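Local coordinates for protein putative arylalkylamine N-Acetyltransferase 7 (Aedes aegypti, PDB 4FD7) that is a putative arylalkylamine N-acetyltransferase of the GNAT family, probably transferring the acetyl group of acetyl-CoA to an amine, at residues A[2-6]-A[83-87]; A[144-150]-A[181-186]. One frame throughout, in Å; residues are numbered along the deposited sequence.

Contact 1 (A[2-6]-A[83-87])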
loop_
_atom_site.group_PDB
_atom_site.type_symbol
_atom_site.label_atom_id
_atom_site.label_comp_id
_atom_site.label_asym_id
_atom_site.label_seq_id
_atom_site.Cartn_x
_atom_site.Cartn_y
_atom_site.Cartn_z
ATOM N N LYS A 2 8.283 -17.386 10.591
ATOM C CA LYS A 2 7.415 -16.585 9.732
ATOM C C LYS A 2 6.247 -15.993 10.518
ATOM O O LYS A 2 5.515 -16.715 11.214
ATOM C CB LYS A 2 6.893 -17.432 8.580
ATOM C CG LYS A 2 6.255 -16.641 7.474
ATOM C CD LYS A 2 6.302 -17.391 6.149
ATOM C CE LYS A 2 5.139 -16.983 5.267
ATOM N NZ LYS A 2 5.260 -17.519 3.883
ATOM N N TRP A 3 6.078 -14.681 10.404
ATOM C CA TRP A 3 5.095 -13.969 11.209
ATOM C C TRP A 3 3.700 -14.361 10.731
ATOM O O TRP A 3 3.437 -14.473 9.527
ATOM C CB TRP A 3 5.326 -12.447 11.119
ATOM C CG TRP A 3 4.502 -11.601 12.061
ATOM C CD1 TRP A 3 4.918 -11.035 13.233
ATOM C CD2 TRP A 3 3.145 -11.207 11.890
ATOM N NE1 TRP A 3 3.899 -10.328 13.803
ATOM C CE2 TRP A 3 2.783 -10.422 12.998
ATOM C CE3 TRP A 3 2.175 -11.441 10.914
ATOM C CZ2 TRP A 3 1.514 -9.873 13.156
ATOM C CZ3 TRP A 3 0.905 -10.897 11.071
ATOM C CH2 TRP A 3 0.592 -10.124 12.178
ATOM N N THR A 4 2.814 -14.602 11.686
ATOM C CA THR A 4 1.433 -14.964 11.381
ATOM C C THR A 4 0.494 -14.166 12.287
ATOM O O THR A 4 0.828 -13.877 13.438
ATOM C CB THR A 4 1.196 -16.475 11.596
ATOM O OG1 THR A 4 1.531 -16.817 12.945
ATOM C CG2 THR A 4 2.056 -17.305 10.657
ATOM N N ARG A 5 -0.675 -13.798 11.769
ATOM C CA ARG A 5 -1.679 -13.118 12.567
ATOM C C ARG A 5 -2.406 -14.132 13.435
ATOM O O ARG A 5 -2.853 -15.160 12.927
ATOM C CB ARG A 5 -2.696 -12.428 11.656
ATOM C CG ARG A 5 -3.949 -11.912 12.387
ATOM C CD ARG A 5 -4.831 -11.111 11.430
ATOM N NE ARG A 5 -6.120 -10.779 12.035
ATOM C CZ ARG A 5 -6.910 -9.792 11.624
ATOM N NH1 ARG A 5 -8.067 -9.565 12.239
ATOM N NH2 ARG A 5 -6.546 -9.042 10.595
ATOM N N SER A 6 -2.527 -13.852 14.735
ATOM C CA SER A 6 -3.190 -14.794 15.640
ATOM C C SER A 6 -4.672 -14.940 15.330
ATOM O O SER A 6 -5.355 -13.939 15.095
ATOM C CB SER A 6 -3.046 -14.339 17.088
ATOM O OG SER A 6 -3.976 -15.040 17.887
ATOM N N PRO A 83 -3.775 -14.065 1.844
ATOM C CA PRO A 83 -4.048 -15.032 2.922
ATOM C C PRO A 83 -3.404 -14.694 4.254
ATOM O O PRO A 83 -3.685 -15.418 5.219
ATOM C CB PRO A 83 -3.411 -16.329 2.400
ATOM C CG PRO A 83 -3.392 -16.177 0.926
ATOM C CD PRO A 83 -3.131 -14.724 0.688
ATOM N N ASP A 84 -2.547 -13.668 4.319
ATOM C CA ASP A 84 -1.968 -13.280 5.597
ATOM C C ASP A 84 -3.034 -12.590 6.445
ATOM O O ASP A 84 -2.832 -12.391 7.634
ATOM C CB ASP A 84 -0.758 -12.364 5.416
ATOM C CG ASP A 84 0.408 -13.060 4.704
ATOM O OD1 ASP A 84 0.388 -14.305 4.602
ATOM O OD2 ASP A 84 1.352 -12.362 4.270
ATOM N N ARG A 85 -4.162 -12.231 5.821
ATOM C CA ARG A 85 -5.285 -11.616 6.540
ATOM C C ARG A 85 -4.868 -10.311 7.214
ATOM O O ARG A 85 -5.163 -10.041 8.387
ATOM C CB ARG A 85 -5.910 -12.598 7.535
ATOM C CG ARG A 85 -6.693 -13.722 6.859
ATOM C CD ARG A 85 -7.635 -14.425 7.845
ATOM N NE ARG A 85 -8.389 -15.492 7.202
ATOM C CZ ARG A 85 -9.303 -16.237 7.817
ATOM N NH1 ARG A 85 -9.595 -16.017 9.098
ATOM N NH2 ARG A 85 -9.927 -17.197 7.148
ATOM N N MET A 86 -4.159 -9.490 6.459
ATOM C CA MET A 86 -3.743 -8.210 6.995
ATOM C C MET A 86 -4.217 -7.071 6.112
ATOM O O MET A 86 -4.050 -5.909 6.474
ATOM C CB MET A 86 -2.214 -8.156 7.180
ATOM C CG MET A 86 -1.683 -9.102 8.280
ATOM S SD MET A 86 -2.193 -8.642 9.960
ATOM C CE MET A 86 -1.271 -7.127 10.191
ATOM N N SER A 87 -4.825 -7.383 4.973
ATOM C CA SER A 87 -5.191 -6.321 4.036
ATOM C C SER A 87 -6.444 -5.552 4.451
ATOM O O SER A 87 -7.364 -6.114 5.046
ATOM C CB SER A 87 -5.291 -6.837 2.599
ATOM O OG SER A 87 -4.025 -7.326 2.178
HETATM O O HOH W 1 -1.130 -14.089 8.922
#
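R5 lies across the turn at 84-86 and ends on the carbonyl of R85: NH2 donates to R85 O over 2.8 Å. The donor sits nearly in line with that C=O (C=O...N angle 161°), but the oxygen is tilted 30° out of the guanidinium plane, so the bond is bent at the arginine end. An extended chain from CG to NE gives R5 this reach, and its CD passes 3.9 Å from M86 SD. The same sulfur approaches the W3 indole, SD to CH2 being 3.9 Å. This is a Met-aromatic contact of oblique geometry, SD standing 5.0 Å from the centroid of the six-membered ring and 73° off its normal. In the GNAT fold of this chain, the W3-M86 contact joins the N-terminal arm to the connection between helix 68-81 and strand 88-92, with L175 and V179 of helix 172-179 also touching M86. M86 bends at both chi2 and chi3, which places SD and CE beside CH2 of W3. Next to it, a water accepts from R5 N and donates to D84 O. The second terminal nitrogen of R5, NH1, forms a salt bridge with D35.

Contact 2 (A[144-150]-A[181-186])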
loop_
_atom_site.group_PDB
_atom_site.type_symbol
_atom_site.label_atom_id
_atom_site.label_comp_id
_atom_site.label_asym_id
_atom_site.label_seq_id
_atom_site.Cartn_x
_atom_site.Cartn_y
_atom_site.Cartn_z
ATOM N N VAL A 144 13.848 -3.664 15.341
ATOM C CA VAL A 144 12.705 -4.560 15.281
ATOM C C VAL A 144 12.975 -5.653 14.258
ATOM O O VAL A 144 13.830 -5.498 13.379
ATOM C CB VAL A 144 11.402 -3.822 14.899
ATOM C CG1 VAL A 144 11.083 -2.761 15.929
ATOM C CG2 VAL A 144 11.530 -3.198 13.510
ATOM N N ASP A 145 12.236 -6.751 14.380
ATOM C CA ASP A 145 12.333 -7.860 13.450
ATOM C C ASP A 145 11.185 -7.872 12.444
ATOM O O ASP A 145 11.253 -8.571 11.436
ATOM C CB ASP A 145 12.371 -9.184 14.220
ATOM C CG ASP A 145 13.654 -9.360 15.002
ATOM O OD1 ASP A 145 14.701 -8.815 14.573
ATOM O OD2 ASP A 145 13.622 -10.048 16.051
ATOM N N HIS A 146 10.135 -7.103 12.712
ATOM C CA HIS A 146 8.981 -7.086 11.819
ATOM C C HIS A 146 8.405 -5.688 11.649
ATOM O O HIS A 146 8.520 -4.849 12.545
ATOM C CB HIS A 146 7.875 -8.005 12.342
ATOM C CG HIS A 146 8.354 -9.352 12.780
ATOM N ND1 HIS A 146 8.703 -10.340 11.888
ATOM C CD2 HIS A 146 8.531 -9.876 14.017
ATOM C CE1 HIS A 146 9.085 -11.417 12.556
ATOM N NE2 HIS A 146 8.986 -11.163 13.846
ATOM N N TYR A 147 7.771 -5.449 10.500
ATOM C CA TYR A 147 6.929 -4.258 10.326
ATOM C C TYR A 147 5.830 -4.445 9.282
ATOM O O TYR A 147 5.974 -5.206 8.345
ATOM C CB TYR A 147 7.751 -3.010 10.009
ATOM C CG TYR A 147 8.463 -2.984 8.664
ATOM C CD1 TYR A 147 7.804 -2.584 7.499
ATOM C CD2 TYR A 147 9.805 -3.310 8.570
ATOM C CE1 TYR A 147 8.474 -2.530 6.278
ATOM C CE2 TYR A 147 10.476 -3.254 7.370
ATOM C CZ TYR A 147 9.813 -2.863 6.229
ATOM O OH TYR A 147 10.494 -2.818 5.031
ATOM N N LEU A 148 4.731 -3.723 9.446
ATOM C CA LEU A 148 3.618 -3.805 8.510
ATOM C C LEU A 148 3.955 -3.036 7.233
ATOM O O LEU A 148 4.166 -1.835 7.275
ATOM C CB LEU A 148 2.353 -3.208 9.129
ATOM C CG LEU A 148 1.100 -3.343 8.264
ATOM C CD1 LEU A 148 0.779 -4.806 8.008
ATOM C CD2 LEU A 148 -0.077 -2.635 8.935
ATOM N N ASN A 149 4.000 -3.749 6.113
ATOM C CA ASN A 149 4.338 -3.187 4.813
ATOM C C ASN A 149 3.136 -3.290 3.892
ATOM O O ASN A 149 2.111 -3.906 4.244
ATOM C CB ASN A 149 5.508 -3.964 4.222
ATOM C CG ASN A 149 6.203 -3.234 3.075
ATOM O OD1 ASN A 149 5.871 -2.099 2.722
ATOM N ND2 ASN A 149 7.185 -3.898 2.493
ATOM N N ALA A 150 3.274 -2.726 2.696
ATOM C CA ALA A 150 2.169 -2.650 1.750
ATOM C C ALA A 150 2.647 -2.786 0.316
ATOM O O ALA A 150 3.791 -2.460 -0.002
ATOM C CB ALA A 150 1.450 -1.342 1.908
ATOM N N LEU A 181 2.372 -5.586 16.388
ATOM C CA LEU A 181 3.471 -4.974 15.644
ATOM C C LEU A 181 3.696 -3.565 16.152
ATOM O O LEU A 181 2.733 -2.866 16.492
ATOM C CB LEU A 181 3.153 -4.958 14.146
ATOM C CG LEU A 181 3.075 -6.309 13.424
ATOM C CD1 LEU A 181 2.377 -6.118 12.085
ATOM C CD2 LEU A 181 4.465 -6.913 13.204
ATOM N N LYS A 182 4.956 -3.136 16.184
ATOM C CA LYS A 182 5.289 -1.809 16.721
ATOM C C LYS A 182 5.336 -0.737 15.639
ATOM O O LYS A 182 5.286 0.455 15.930
ATOM C CB LYS A 182 6.657 -1.838 17.415
ATOM C CG LYS A 182 6.824 -2.917 18.494
ATOM C CD LYS A 182 8.191 -2.749 19.160
ATOM C CE LYS A 182 8.420 -3.794 20.238
ATOM N NZ LYS A 182 9.680 -3.498 20.976
ATOM N N LEU A 183 5.444 -1.169 14.387
ATOM C CA LEU A 183 5.849 -0.268 13.326
ATOM C C LEU A 183 5.223 -0.646 12.013
ATOM O O LEU A 183 5.093 -1.834 11.702
ATOM C CB LEU A 183 7.371 -0.366 13.159
ATOM C CG LEU A 183 8.148 0.563 12.247
ATOM C CD1 LEU A 183 8.119 2.002 12.757
ATOM C CD2 LEU A 183 9.572 0.073 12.186
ATOM N N SER A 184 4.840 0.366 11.240
ATOM C CA SER A 184 4.549 0.155 9.821
ATOM C C SER A 184 5.528 1.005 9.026
ATOM O O SER A 184 5.885 2.094 9.457
ATOM C CB SER A 184 3.111 0.562 9.482
ATOM O OG SER A 184 2.827 0.290 8.105
ATOM N N ALA A 185 5.987 0.508 7.886
ATOM C CA ALA A 185 6.779 1.328 6.962
ATOM C C ALA A 185 6.402 0.950 5.550
ATOM O O ALA A 185 6.009 -0.171 5.283
ATOM C CB ALA A 185 8.257 1.141 7.163
ATOM N N THR A 186 6.522 1.896 4.638
ATOM C CA THR A 186 6.029 1.660 3.290
ATOM C C THR A 186 6.747 2.592 2.337
ATOM O O THR A 186 7.219 3.660 2.746
ATOM C CB THR A 186 4.477 1.826 3.256
ATOM O OG1 THR A 186 3.872 0.659 3.831
ATOM C CG2 THR A 186 3.932 2.013 1.839
HETATM O O HOH W 2 7.030 -4.040 14.292
#
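L148 and S184 form the single bridge between strands 146-155 and 183-188, parallel neighbours whose short segments here, 146-150 and 183-186, splay by 39°. Such a divergence between two parallel strands is the hallmark of the GNAT fold, where the opening between them characteristically receives the acetyl-CoA arm. L148 N donates to L183 O in a nearly straight bond of 3.0 Å. The carbonyl of the same residue accepts twice, from A185 N and from S184 OG at 2.6 Å, the two donors arriving from opposite faces of the carbonyl plane. The hydroxyl stands 36° out of that plane and so misses a lone pair. With OG anti to the backbone N (chi1 -177°), S184 turns its oxygen back to the L148 carbonyl.

Side chains pack on both faces of the pair. On one, Y147 CB lies 4.1 Å from L183 CB, and the CD1 side of its ring reaches A185 CB at 3.8 Å; V144 CG2 meets L183 CD2 at the N-terminal end of the pair. On the other, L181 sends CD2 against H146 CB (3.7 Å) and CD1 against L148 CB.

Further out, helix 138-142 covers the Y147, L183 and A185 face through I138, while Y232 bonds the Y147 hydroxyl. R172 of helix 172-179 bonds through NH1 to both S184 OG and T186 OG1, holding the two hydroxyls from outside the pair. Beyond A185 N no backbone N-H...O bond crosses between the two segments: T186 OG1 donates to A185 O, and N149 OD1 accepts from the next amide, A150 N, at 2.7 Å, the donor standing above the plane of the side-chain carbonyl.

The two contacts differ in depth. Contact 1 is a surface contact, its centre about 15 Å from that of the chain, with one buried residue among its five touching ones; contact 2 is partly buried, with seven of twelve. Their chemistry follows: a loop against a turn is held by an arginine, a sulfur and a water with 204 Å² buried, whereas the strand pair relies on backbone bonds, one serine hydroxyl and apolar faces over 530 Å². Yet they adjoin, their centres about 13 Å apart. W3 NE1 packs 3.5 Å from L181 CD2, and M86 CE lies 3.8 Å from L148 CD1. Helix 172-179 serves both, through V179 and L175 in contact 1 and R172, L175 and C176 in contact 2.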